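PDB 2FG9: 5-nitroimidazole antibiotic resistance protein from Bacteroides thetaiotaomicron, which binds flavin-adenine dinucleotide and is probably a flavin-dependent oxidoreductase of the pyridoxamine 5'-phosphate oxidase family, tentatively linked to resistance to 5-nitroimidazole antibiotics. Local coordinates for residues V55-G60 with G74-M79; L66-G71 with V86-S91; E121-M126 with R130-I135. One frame throughout, in Å; residues are numbered along the deposited sequence.

Interaction 1. Residues V55-G60 with G74-M79. With FAD (flavin-adenine dinucleotide), chain C; EDO (1,2-ethanediol), chain D.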
loop_
_atom_site.group_PDB
_atom_site.type_symbol
_atom_site.label_atom_id
_atom_site.label_comp_id
_atom_site.label_asym_id
_atom_site.label_seq_id
_atom_site.Cartn_x
_atom_site.Cartn_y
_atom_site.Cartn_z
ATOM N N VAL A 55 5.025 -27.464 -10.354
ATOM C CA VAL A 55 3.638 -27.179 -10.098
ATOM C C VAL A 55 3.585 -26.283 -8.850
ATOM O O VAL A 55 4.224 -26.579 -7.834
ATOM C CB VAL A 55 2.870 -28.574 -10.022
ATOM C CG1 VAL A 55 3.117 -29.289 -8.698
ATOM C CG2 VAL A 55 1.412 -28.398 -10.247
ATOM N N PRO A 56 2.881 -25.145 -8.921
ATOM C CA PRO A 56 2.755 -24.399 -7.672
ATOM C C PRO A 56 1.715 -24.995 -6.758
ATOM O O PRO A 56 0.722 -25.521 -7.234
ATOM C CB PRO A 56 2.279 -23.019 -8.115
ATOM C CG PRO A 56 1.610 -23.254 -9.402
ATOM C CD PRO A 56 2.160 -24.503 -10.021
HETATM N N MSE A 57 1.924 -24.836 -5.460
HETATM C CA MSE A 57 1.060 -25.418 -4.467
HETATM C C MSE A 57 1.097 -24.673 -3.171
HETATM O O MSE A 57 2.075 -24.029 -2.850
HETATM C CB MSE A 57 1.450 -26.891 -4.264
HETATM C CG MSE A 57 0.867 -27.732 -5.400
HETATM SE SE MSE A 57 1.272 -29.407 -5.253
HETATM C CE MSE A 57 -0.129 -30.041 -3.979
ATOM N N ASN A 58 0.014 -24.751 -2.413
ATOM C CA ASN A 58 0.027 -24.216 -1.062
ATOM C C ASN A 58 0.691 -25.217 -0.135
ATOM O O ASN A 58 0.910 -26.339 -0.505
ATOM C CB ASN A 58 -1.386 -23.890 -0.639
ATOM C CG ASN A 58 -1.983 -22.803 -1.492
ATOM O OD1 ASN A 58 -3.075 -22.945 -1.981
ATOM N ND2 ASN A 58 -1.228 -21.752 -1.742
ATOM N N PHE A 59 1.060 -24.793 1.051
ATOM C CA PHE A 59 1.856 -25.610 1.895
ATOM C C PHE A 59 1.836 -25.108 3.334
ATOM O O PHE A 59 1.433 -23.954 3.641
ATOM C CB PHE A 59 3.297 -25.598 1.398
ATOM C CG PHE A 59 3.995 -24.297 1.645
ATOM C CD1 PHE A 59 3.882 -23.273 0.745
ATOM C CD2 PHE A 59 4.698 -24.073 2.817
ATOM C CE1 PHE A 59 4.478 -22.062 0.983
ATOM C CE2 PHE A 59 5.304 -22.855 3.074
ATOM C CZ PHE A 59 5.178 -21.850 2.166
ATOM N N GLY A 60 2.304 -25.990 4.202
ATOM C CA GLY A 60 2.644 -25.682 5.534
ATOM C C GLY A 60 4.016 -26.227 5.810
ATOM O O GLY A 60 4.517 -27.136 5.130
ATOM N N GLY A 74 -4.485 -36.740 -10.796
ATOM C CA GLY A 74 -3.702 -37.816 -11.374
ATOM C C GLY A 74 -2.300 -37.330 -11.767
ATOM O O GLY A 74 -1.298 -37.881 -11.317
ATOM N N GLY A 75 -2.203 -36.309 -12.603
ATOM C CA GLY A 75 -0.932 -36.044 -13.294
ATOM C C GLY A 75 0.290 -36.174 -12.415
ATOM O O GLY A 75 1.089 -37.075 -12.592
ATOM N N LYS A 76 0.401 -35.270 -11.450
ATOM C CA LYS A 76 1.501 -35.252 -10.479
ATOM C C LYS A 76 1.523 -36.487 -9.587
ATOM O O LYS A 76 2.568 -36.829 -9.020
ATOM C CB LYS A 76 1.432 -33.994 -9.599
ATOM C CG LYS A 76 0.108 -33.786 -8.829
ATOM C CD LYS A 76 0.053 -32.336 -8.275
ATOM C CE LYS A 76 -1.131 -32.048 -7.399
ATOM N NZ LYS A 76 -2.386 -32.225 -8.140
ATOM N N ILE A 77 0.387 -37.165 -9.473
ATOM C CA ILE A 77 0.287 -38.353 -8.627
ATOM C C ILE A 77 0.927 -39.540 -9.307
ATOM O O ILE A 77 1.733 -40.244 -8.703
ATOM C CB ILE A 77 -1.195 -38.671 -8.263
ATOM C CG1 ILE A 77 -1.868 -37.430 -7.623
ATOM C CG2 ILE A 77 -1.305 -39.946 -7.407
ATOM C CD1 ILE A 77 -1.055 -36.758 -6.504
ATOM N N GLU A 78 0.561 -39.779 -10.563
ATOM C CA GLU A 78 1.230 -40.817 -11.342
ATOM C C GLU A 78 2.758 -40.642 -11.304
ATOM O O GLU A 78 3.499 -41.604 -11.114
ATOM C CB GLU A 78 0.697 -40.851 -12.784
ATOM C CG GLU A 78 -0.538 -41.784 -12.943
HETATM N N MSE A 79 3.225 -39.400 -11.430
HETATM C CA MSE A 79 4.660 -39.145 -11.461
HETATM C C MSE A 79 5.267 -39.512 -10.122
HETATM O O MSE A 79 6.281 -40.188 -10.059
HETATM C CB MSE A 79 4.963 -37.673 -11.786
HETATM C CG MSE A 79 4.367 -37.195 -13.067
HETATM SE SE MSE A 79 4.620 -35.290 -13.238
HETATM C CE MSE A 79 3.568 -34.999 -15.015
HETATM P PA FAD C . -2.900 -32.303 -14.178
HETATM O O1A FAD C . -2.510 -33.759 -13.988
HETATM O O2A FAD C . -4.376 -31.983 -14.327
HETATM O O5B FAD C . -2.117 -31.767 -15.480
HETATM C C5B FAD C . -2.811 -31.318 -16.617
HETATM C C4B FAD C . -1.911 -30.383 -17.424
HETATM O O4B FAD C . -2.356 -29.032 -17.261
HETATM C C3B FAD C . -0.420 -30.389 -17.058
HETATM O O3B FAD C . 0.353 -31.445 -17.608
HETATM C C2B FAD C . -0.028 -29.010 -17.555
HETATM O O2B FAD C . 0.112 -28.926 -18.969
HETATM C C1B FAD C . -1.233 -28.181 -17.105
HETATM N N9A FAD C . -1.022 -27.674 -15.714
HETATM C C8A FAD C . -1.046 -28.382 -14.543
HETATM N N7A FAD C . -0.768 -27.547 -13.527
HETATM C C5A FAD C . -0.591 -26.285 -14.004
HETATM C C6A FAD C . -0.296 -25.042 -13.366
HETATM N N6A FAD C . -0.712 -24.834 -12.103
HETATM N N1A FAD C . -0.145 -23.926 -14.165
HETATM C C2A FAD C . -0.298 -24.027 -15.552
HETATM N N3A FAD C . -0.583 -25.228 -16.185
HETATM C C4A FAD C . -0.737 -26.358 -15.409
HETATM N N1 FAD C . -3.118 -27.779 -6.315
HETATM C C2 FAD C . -3.220 -28.761 -5.339
HETATM O O2 FAD C . -3.581 -29.910 -5.624
HETATM N N3 FAD C . -2.948 -28.430 -4.030
HETATM C C4 FAD C . -2.552 -27.129 -3.696
HETATM O O4 FAD C . -2.025 -26.982 -2.617
HETATM C C4X FAD C . -2.443 -26.151 -4.670
HETATM N N5 FAD C . -2.058 -24.842 -4.407
HETATM C C5X FAD C . -1.965 -23.896 -5.464
HETATM C C6 FAD C . -1.561 -22.616 -5.218
HETATM C C7 FAD C . -1.436 -21.696 -6.242
HETATM C C7M FAD C . -0.348 -20.714 -5.948
HETATM C C8 FAD C . -1.739 -22.058 -7.536
HETATM C C8M FAD C . -1.471 -21.229 -8.730
HETATM C C9 FAD C . -2.157 -23.328 -7.804
HETATM C C9A FAD C . -2.246 -24.249 -6.772
HETATM N N10 FAD C . -2.598 -25.563 -7.005
HETATM C C10 FAD C . -2.711 -26.500 -5.994
HETATM C "C1'" FAD C . -2.719 -26.059 -8.384
HETATM C "C2'" FAD C . -1.643 -27.090 -8.613
HETATM O "O2'" FAD C . -0.668 -26.427 -9.413
HETATM C "C3'" FAD C . -2.490 -28.239 -9.198
HETATM O "O3'" FAD C . -2.472 -29.473 -8.486
HETATM C "C4'" FAD C . -2.139 -28.428 -10.632
HETATM O "O4'" FAD C . -2.393 -27.214 -11.349
HETATM C "C5'" FAD C . -2.902 -29.701 -11.027
HETATM O "O5'" FAD C . -1.915 -30.671 -10.715
HETATM P P FAD C . -1.661 -31.994 -11.592
HETATM O O1P FAD C . -2.536 -33.080 -10.950
HETATM O O2P FAD C . -0.199 -32.342 -11.702
HETATM O O3P FAD C . -2.267 -31.448 -12.972
HETATM C C1 EDO D . -7.163 -30.701 -8.278
HETATM O O1 EDO D . -6.423 -30.677 -9.508
HETATM C C2 EDO D . -6.226 -30.488 -7.089
HETATM O O2 EDO D . -5.136 -31.428 -7.106
#

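Interaction 2. Residues L66-G71 with V86-S91. With FAD (flavin-adenine dinucleotide), chain C; EDO (1,2-ethanediol), chain D.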
loop_
_atom_site.group_PDB
_atom_site.type_symbol
_atom_site.label_atom_id
_atom_site.label_comp_id
_atom_site.label_asym_id
_atom_site.label_seq_id
_atom_site.Cartn_x
_atom_site.Cartn_y
_atom_site.Cartn_z
ATOM N N LEU A 66 7.510 -30.442 5.253
ATOM C CA LEU A 66 6.541 -29.733 4.436
ATOM C C LEU A 66 5.316 -30.602 4.250
ATOM O O LEU A 66 5.437 -31.828 4.126
ATOM C CB LEU A 66 7.129 -29.401 3.054
ATOM C CG LEU A 66 8.142 -28.266 3.060
ATOM C CD1 LEU A 66 8.900 -28.249 1.747
ATOM C CD2 LEU A 66 7.451 -26.980 3.257
ATOM N N TYR A 67 4.149 -29.955 4.223
ATOM C CA TYR A 67 2.865 -30.615 4.040
ATOM C C TYR A 67 2.127 -29.924 2.906
ATOM O O TYR A 67 2.057 -28.694 2.851
ATOM C CB TYR A 67 2.020 -30.529 5.319
ATOM C CG TYR A 67 2.678 -31.169 6.509
ATOM C CD1 TYR A 67 2.577 -32.534 6.742
ATOM C CD2 TYR A 67 3.454 -30.413 7.357
ATOM C CE1 TYR A 67 3.221 -33.132 7.852
ATOM C CE2 TYR A 67 4.070 -30.970 8.444
ATOM C CZ TYR A 67 3.966 -32.332 8.685
ATOM O OH TYR A 67 4.602 -32.809 9.797
ATOM N N LEU A 68 1.566 -30.727 2.026
ATOM C CA LEU A 68 0.763 -30.266 0.948
ATOM C C LEU A 68 -0.469 -31.140 0.864
ATOM O O LEU A 68 -0.612 -32.113 1.610
ATOM C CB LEU A 68 1.541 -30.315 -0.352
ATOM C CG LEU A 68 2.912 -29.627 -0.305
ATOM C CD1 LEU A 68 3.970 -30.614 -0.079
ATOM C CD2 LEU A 68 3.224 -28.859 -1.585
ATOM N N HIS A 69 -1.377 -30.766 -0.024
ATOM C CA HIS A 69 -2.561 -31.558 -0.241
ATOM C C HIS A 69 -3.043 -31.332 -1.638
ATOM O O HIS A 69 -2.723 -30.307 -2.235
ATOM C CB HIS A 69 -3.670 -31.268 0.788
ATOM C CG HIS A 69 -4.091 -29.837 0.847
ATOM N ND1 HIS A 69 -3.661 -28.890 -0.059
ATOM C CD2 HIS A 69 -4.931 -29.193 1.688
ATOM C CE1 HIS A 69 -4.201 -27.721 0.238
ATOM N NE2 HIS A 69 -4.974 -27.878 1.296
ATOM N N SER A 70 -3.750 -32.330 -2.169
ATOM C CA SER A 70 -4.250 -32.317 -3.514
ATOM C C SER A 70 -5.433 -33.285 -3.607
ATOM O O SER A 70 -5.776 -33.958 -2.633
ATOM C CB SER A 70 -3.137 -32.736 -4.481
ATOM O OG SER A 70 -2.690 -34.066 -4.252
ATOM N N GLY A 71 -6.067 -33.327 -4.773
ATOM C CA GLY A 71 -7.018 -34.348 -5.089
ATOM C C GLY A 71 -6.241 -35.632 -5.133
ATOM O O GLY A 71 -5.004 -35.600 -5.104
ATOM N N VAL A 86 11.071 -34.817 -4.682
ATOM C CA VAL A 86 10.609 -33.511 -5.105
ATOM C C VAL A 86 11.585 -32.423 -4.682
ATOM O O VAL A 86 12.250 -32.549 -3.657
ATOM C CB VAL A 86 9.217 -33.203 -4.550
ATOM C CG1 VAL A 86 8.204 -34.158 -5.159
ATOM C CG2 VAL A 86 9.183 -33.302 -3.010
ATOM N N CYS A 87 11.657 -31.356 -5.479
ATOM C CA CYS A 87 12.422 -30.169 -5.123
ATOM C C CYS A 87 11.412 -29.022 -4.973
ATOM O O CYS A 87 10.725 -28.651 -5.912
ATOM C CB CYS A 87 13.496 -29.884 -6.174
ATOM S SG CYS A 87 14.586 -28.519 -5.743
ATOM N N ILE A 88 11.267 -28.518 -3.757
ATOM C CA ILE A 88 10.274 -27.525 -3.483
ATOM C C ILE A 88 10.953 -26.195 -3.194
ATOM O O ILE A 88 11.720 -26.061 -2.254
ATOM C CB ILE A 88 9.377 -27.953 -2.325
ATOM C CG1 ILE A 88 8.783 -29.335 -2.608
ATOM C CG2 ILE A 88 8.294 -26.890 -2.111
ATOM C CD1 ILE A 88 7.863 -29.891 -1.542
ATOM N N THR A 89 10.634 -25.209 -4.020
ATOM C CA THR A 89 11.335 -23.926 -4.047
ATOM C C THR A 89 10.425 -22.768 -3.726
ATOM O O THR A 89 9.238 -22.776 -4.052
ATOM C CB THR A 89 11.975 -23.744 -5.415
ATOM O OG1 THR A 89 12.924 -24.797 -5.615
ATOM C CG2 THR A 89 12.704 -22.452 -5.523
ATOM N N PHE A 90 10.989 -21.775 -3.053
ATOM C CA PHE A 90 10.218 -20.639 -2.508
ATOM C C PHE A 90 10.975 -19.365 -2.831
ATOM O O PHE A 90 12.198 -19.369 -2.787
ATOM C CB PHE A 90 10.085 -20.701 -0.979
ATOM C CG PHE A 90 9.636 -22.027 -0.441
ATOM C CD1 PHE A 90 10.522 -23.083 -0.338
ATOM C CD2 PHE A 90 8.344 -22.204 0.013
ATOM C CE1 PHE A 90 10.120 -24.280 0.195
ATOM C CE2 PHE A 90 7.939 -23.397 0.509
ATOM C CZ PHE A 90 8.817 -24.442 0.595
ATOM N N SER A 91 10.277 -18.287 -3.149
ATOM C CA SER A 91 10.966 -17.029 -3.287
ATOM C C SER A 91 10.091 -15.858 -3.029
ATOM O O SER A 91 8.932 -15.869 -3.390
ATOM C CB SER A 91 11.562 -16.890 -4.690
ATOM O OG SER A 91 12.218 -15.654 -4.797
HETATM P PA FAD C . -2.900 -32.303 -14.178
HETATM O O1A FAD C . -2.510 -33.759 -13.988
HETATM O O2A FAD C . -4.376 -31.983 -14.327
HETATM O O5B FAD C . -2.117 -31.767 -15.480
HETATM C C5B FAD C . -2.811 -31.318 -16.617
HETATM C C4B FAD C . -1.911 -30.383 -17.424
HETATM O O4B FAD C . -2.356 -29.032 -17.261
HETATM C C3B FAD C . -0.420 -30.389 -17.058
HETATM O O3B FAD C . 0.353 -31.445 -17.608
HETATM C C2B FAD C . -0.028 -29.010 -17.555
HETATM O O2B FAD C . 0.112 -28.926 -18.969
HETATM C C1B FAD C . -1.233 -28.181 -17.105
HETATM N N9A FAD C . -1.022 -27.674 -15.714
HETATM C C8A FAD C . -1.046 -28.382 -14.543
HETATM N N7A FAD C . -0.768 -27.547 -13.527
HETATM C C5A FAD C . -0.591 -26.285 -14.004
HETATM C C6A FAD C . -0.296 -25.042 -13.366
HETATM N N6A FAD C . -0.712 -24.834 -12.103
HETATM N N1A FAD C . -0.145 -23.926 -14.165
HETATM C C2A FAD C . -0.298 -24.027 -15.552
HETATM N N3A FAD C . -0.583 -25.228 -16.185
HETATM C C4A FAD C . -0.737 -26.358 -15.409
HETATM N N1 FAD C . -3.118 -27.779 -6.315
HETATM C C2 FAD C . -3.220 -28.761 -5.339
HETATM O O2 FAD C . -3.581 -29.910 -5.624
HETATM N N3 FAD C . -2.948 -28.430 -4.030
HETATM C C4 FAD C . -2.552 -27.129 -3.696
HETATM O O4 FAD C . -2.025 -26.982 -2.617
HETATM C C4X FAD C . -2.443 -26.151 -4.670
HETATM N N5 FAD C . -2.058 -24.842 -4.407
HETATM C C5X FAD C . -1.965 -23.896 -5.464
HETATM C C6 FAD C . -1.561 -22.616 -5.218
HETATM C C7 FAD C . -1.436 -21.696 -6.242
HETATM C C7M FAD C . -0.348 -20.714 -5.948
HETATM C C8 FAD C . -1.739 -22.058 -7.536
HETATM C C8M FAD C . -1.471 -21.229 -8.730
HETATM C C9 FAD C . -2.157 -23.328 -7.804
HETATM C C9A FAD C . -2.246 -24.249 -6.772
HETATM N N10 FAD C . -2.598 -25.563 -7.005
HETATM C C10 FAD C . -2.711 -26.500 -5.994
HETATM C "C1'" FAD C . -2.719 -26.059 -8.384
HETATM C "C2'" FAD C . -1.643 -27.090 -8.613
HETATM O "O2'" FAD C . -0.668 -26.427 -9.413
HETATM C "C3'" FAD C . -2.490 -28.239 -9.198
HETATM O "O3'" FAD C . -2.472 -29.473 -8.486
HETATM C "C4'" FAD C . -2.139 -28.428 -10.632
HETATM O "O4'" FAD C . -2.393 -27.214 -11.349
HETATM C "C5'" FAD C . -2.902 -29.701 -11.027
HETATM O "O5'" FAD C . -1.915 -30.671 -10.715
HETATM P P FAD C . -1.661 -31.994 -11.592
HETATM O O1P FAD C . -2.536 -33.080 -10.950
HETATM O O2P FAD C . -0.199 -32.342 -11.702
HETATM O O3P FAD C . -2.267 -31.448 -12.972
HETATM C C1 EDO D . -7.163 -30.701 -8.278
HETATM O O1 EDO D . -6.423 -30.677 -9.508
HETATM C C2 EDO D . -6.226 -30.488 -7.089
HETATM O O2 EDO D . -5.136 -31.428 -7.106
#

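Interaction 3. Residues E121-M126 with R130-I135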
loop_
_atom_site.group_PDB
_atom_site.type_symbol
_atom_site.label_atom_id
_atom_site.label_comp_id
_atom_site.label_asym_id
_atom_site.label_seq_id
_atom_site.Cartn_x
_atom_site.Cartn_y
_atom_site.Cartn_z
ATOM N N GLU A 121 5.545 -38.729 0.950
ATOM C CA GLU A 121 4.595 -39.735 1.424
ATOM C C GLU A 121 3.190 -39.193 1.277
ATOM O O GLU A 121 2.978 -37.995 1.403
ATOM C CB GLU A 121 4.817 -40.056 2.913
ATOM C CG GLU A 121 3.613 -40.733 3.604
ATOM C CD GLU A 121 3.847 -41.065 5.074
ATOM O OE1 GLU A 121 4.502 -40.259 5.783
ATOM O OE2 GLU A 121 3.339 -42.130 5.522
ATOM N N PHE A 122 2.234 -40.077 1.024
ATOM C CA PHE A 122 0.826 -39.749 1.163
ATOM C C PHE A 122 0.324 -40.330 2.448
ATOM O O PHE A 122 0.286 -41.552 2.612
ATOM C CB PHE A 122 0.003 -40.299 0.014
ATOM C CG PHE A 122 0.386 -39.723 -1.336
ATOM C CD1 PHE A 122 0.463 -38.352 -1.526
ATOM C CD2 PHE A 122 0.621 -40.547 -2.406
ATOM C CE1 PHE A 122 0.796 -37.837 -2.746
ATOM C CE2 PHE A 122 0.959 -40.026 -3.645
ATOM C CZ PHE A 122 1.053 -38.689 -3.807
ATOM N N ILE A 123 -0.095 -39.452 3.349
ATOM C CA ILE A 123 -0.526 -39.845 4.683
ATOM C C ILE A 123 -1.857 -40.557 4.540
ATOM O O ILE A 123 -2.758 -40.053 3.879
ATOM C CB ILE A 123 -0.702 -38.615 5.556
ATOM C CG1 ILE A 123 0.643 -37.901 5.753
ATOM C CG2 ILE A 123 -1.278 -38.957 6.888
ATOM C CD1 ILE A 123 0.465 -36.484 6.299
ATOM N N GLU A 124 -1.972 -41.736 5.143
ATOM C CA GLU A 124 -3.191 -42.506 5.029
ATOM C C GLU A 124 -4.047 -42.380 6.259
ATOM O O GLU A 124 -5.258 -42.321 6.128
ATOM C CB GLU A 124 -2.888 -43.968 4.733
ATOM C CG GLU A 124 -2.318 -44.238 3.282
ATOM N N ASP A 125 -3.459 -42.310 7.451
ATOM C CA ASP A 125 -4.295 -42.288 8.657
ATOM C C ASP A 125 -5.131 -41.021 8.639
ATOM O O ASP A 125 -4.637 -39.924 8.374
ATOM C CB ASP A 125 -3.483 -42.390 9.952
ATOM C CG ASP A 125 -4.357 -42.258 11.214
ATOM O OD1 ASP A 125 -5.144 -43.175 11.528
ATOM O OD2 ASP A 125 -4.275 -41.215 11.894
HETATM N N MSE A 126 -6.407 -41.191 8.915
HETATM C CA MSE A 126 -7.355 -40.113 8.853
HETATM C C MSE A 126 -6.997 -38.986 9.812
HETATM O O MSE A 126 -7.041 -37.834 9.433
HETATM C CB MSE A 126 -8.740 -40.644 9.159
HETATM C CG MSE A 126 -9.867 -39.673 8.790
HETATM SE SE MSE A 126 -10.987 -40.388 7.346
HETATM C CE MSE A 126 -12.079 -41.607 8.353
ATOM N N ARG A 130 -5.717 -34.954 9.162
ATOM C CA ARG A 130 -6.286 -33.737 9.756
ATOM C C ARG A 130 -5.243 -32.850 10.407
ATOM O O ARG A 130 -5.298 -31.606 10.302
ATOM C CB ARG A 130 -7.298 -34.067 10.848
ATOM C CG ARG A 130 -8.542 -34.744 10.366
ATOM C CD ARG A 130 -9.639 -34.603 11.396
ATOM N NE ARG A 130 -10.945 -34.771 10.801
ATOM C CZ ARG A 130 -11.461 -35.946 10.521
ATOM N NH1 ARG A 130 -10.792 -37.057 10.795
ATOM N NH2 ARG A 130 -12.661 -36.018 9.984
ATOM N N HIS A 131 -4.326 -33.481 11.128
ATOM C CA HIS A 131 -3.231 -32.777 11.780
ATOM C C HIS A 131 -2.427 -31.994 10.753
ATOM O O HIS A 131 -2.211 -30.783 10.904
ATOM C CB HIS A 131 -2.322 -33.773 12.513
ATOM C CG HIS A 131 -1.124 -33.128 13.134
ATOM N ND1 HIS A 131 -1.228 -32.158 14.112
ATOM C CD2 HIS A 131 0.201 -33.270 12.877
ATOM C CE1 HIS A 131 -0.017 -31.747 14.447
ATOM N NE2 HIS A 131 0.868 -32.413 13.722
ATOM N N ALA A 132 -2.020 -32.697 9.695
ATOM C CA ALA A 132 -1.277 -32.106 8.608
ATOM C C ALA A 132 -2.058 -31.023 7.887
ATOM O O ALA A 132 -1.493 -29.978 7.529
ATOM C CB ALA A 132 -0.873 -33.169 7.637
ATOM N N LEU A 133 -3.342 -31.271 7.648
ATOM C CA LEU A 133 -4.178 -30.265 7.010
ATOM C C LEU A 133 -4.216 -29.003 7.849
ATOM O O LEU A 133 -4.236 -27.921 7.315
ATOM C CB LEU A 133 -5.590 -30.768 6.756
ATOM C CG LEU A 133 -5.755 -31.734 5.603
ATOM C CD1 LEU A 133 -6.970 -32.599 5.763
ATOM C CD2 LEU A 133 -5.821 -30.998 4.327
ATOM N N ASP A 134 -4.152 -29.155 9.158
ATOM C CA ASP A 134 -4.124 -28.003 10.070
ATOM C C ASP A 134 -2.848 -27.187 9.926
ATOM O O ASP A 134 -2.891 -25.964 9.990
ATOM C CB ASP A 134 -4.260 -28.445 11.520
ATOM C CG ASP A 134 -5.695 -28.694 11.924
ATOM O OD1 ASP A 134 -6.622 -28.428 11.113
ATOM O OD2 ASP A 134 -5.906 -29.149 13.073
ATOM N N ILE A 135 -1.723 -27.874 9.762
ATOM C CA ILE A 135 -0.445 -27.197 9.554
ATOM C C ILE A 135 -0.514 -26.389 8.263
ATOM O O ILE A 135 -0.029 -25.255 8.189
ATOM C CB ILE A 135 0.730 -28.198 9.556
ATOM C CG1 ILE A 135 0.817 -28.854 10.923
ATOM C CG2 ILE A 135 2.062 -27.499 9.249
ATOM C CD1 ILE A 135 1.554 -30.134 10.923
#

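Interaction 1. Residues V55-G60 with G74-M79
Apolar contact between V55-G60 and G74-M79 rests on one side chain of the helix, Lys-76, whose methylenes meet two residues of the strand. CG1 of Val-55 lies 4.3 Å from CD of Lys-76, and the CE methyl of selenomethionine Met-57, brought round by a bend at chi3 (83°), lies 4.1 Å from CE of Lys-76. No hydrogen bond joins the segments directly; the flavin-adenine dinucleotide bridges them. On the helix side, the chain of Lys-76 is extended beyond CG until a bend at chi4 (-61°), which sets NZ among three oxygens of the cofactor: O3' of the ribityl chain at 2.8 Å, O1P of the ribityl-side phosphate and the linking O5'. A 1,2-ethanediol, probably from the crystallisation liquor, is a fourth partner. The backbone N of Lys-76, in the first turn of the helix, adds a bond of 3.0 Å to O2P. On the strand side the backbone does the binding: Pro-56 O accepts from O2' at 2.7 Å, and Asn-58 N reaches both N5, at 2.9 Å, and O4 of the flavin. CG and CE of Met-57 lie against the isoalloxazine near C4X and N3. Of the second subunit, Ser-113 packs on Pro-56 and Phe-170 on Asn-58. A strand whose backbone binds the flavin, with a phosphate-binding lysine at a helix start, is consistent with the split-barrel flavin site of the pyridoxamine 5'-phosphate oxidase family.

Interaction 2. Residues L66-G71 with V86-S91
CG of Leu-66 and CG1 of Ile-88 both lie anti to the carbonyl carbon of their own residue (chi1 -74° and -54°), and Ile-88 then runs on fully extended; the two chains meet tip to tip, CD1 of Leu-66 being 3.8 Å from CD1 of Ile-88. Phe-90 has a similar first torsion, and its ring advances on Leu-66 from the opposite direction with its edge leading. CZ touches both leucine methyls, at 3.9 Å from CD2 and 4.0 Å from CD1 of Leu-66, and the methyls lie near the ring plane, not over a face. Leu-68 adds a looser contact, its CD1 being 4.2 Å from CD1 of Ile-88. The strand segments run almost at right angles (98°), with their axes 10.8 Å apart, so side chains alone span the gap and no hydrogen bond crosses it. Phe-59 meets the Phe-90 ring edge-to-face, while Cys-41 touches Leu-68, Ile-88 and Phe-90; both continue this apolar cluster.

Farther along, 66-71 turns polar. His-69 O accepts a short, fairly straight bond from flavin N3 (2.6 Å), and the His-69 ring has flavin O4 at its edge, 3.6 Å from ND1. Ser-70 OG bonds to Gly-71 O and is also held by Trp-158 NE1, while Gly-71 N donates to the 1,2-ethanediol. On the other strand, Thr-89 OG1 bonds to Val-54 O of the second subunit, and Ser-91 touches another bound FAD. The chemistry is thus divided: the strands meet through methyls and a ring edge without polar pairing, whereas recognition of the flavin N3-H falls to the backbone carbonyl of His-69, not to a side chain.

Interaction 3. Residues E121-M126 with R130-I135
Met-126 O accepts the backbone N-H of Arg-130 at 3.2 Å (154°), an i to i+4 bond in the first turn of helix 126-138, which follows strand 106-123 after a short loop. The side chains of these two residues lie alongside each other and point the same way. CG of selenomethionine Met-126 stands anti to the backbone N (chi1 -166°) and comes 3.4 Å from NH1 of Arg-130, meeting the guanidinium obliquely. Arg-130 is extended from CG to NE, carrying its guanidinium to Tyr-147 and Asp-149, outside the two segments: NH2 forms a salt bridge with Asp-149 OD1 and a hydrogen bond with Tyr-147 O, which would fix the rotation of the guanidinium. Val-152 of helix 149-153 packs on both Met-126 and Arg-130.

Deeper in, the contact is apolar and small. The CD1 methyl of Ile-123, at the end of its side chain, meets CB of Ala-132 at 3.8 Å, a methyl-to-methyl contact that joins strand and helix. Val-157 of strand 156-175 packs on both residues, and Tyr-67 of strand 65-70 lies against Ala-132, so the pair is part of a buried layer between helix and sheet.

Asp-125 occupies the N-cap position, and its OD2 bonds to Glu-128 N, the usual side-chain cap of a first-turn amide. Taken together, this is a strand-loop-helix connection in which an aspartate-capped helix folds back over the sheet it has just left, here on strands 65-70 and 156-175, consistent with the split-barrel fold of the pyridoxamine 5'-phosphate oxidase family.

Interactions 1 and 2 lie close, their centres about 7 Å apart, and serve the same flavin: 55-60 and 74-79 hold N5, the ribityl chain and the phosphate, while 66-71 takes N3. They join directly where Gly-60 O stands 3.0 Å from Tyr-67 N, a probable hydrogen bond between adjacent strands, and where Met-57 CE packs 3.1 Å from His-69 O. Interaction 3 is more remote, its centre about 14 Å from that of interaction 2, with the Ala-132 side chain about 12 Å from a bound FAD. Its helix nevertheless backs the flavin-binding strand, with Leu-133 CD2 3.3 Å from His-69 CD2 and Ala-132 CB 3.6 Å from Tyr-67 CD1.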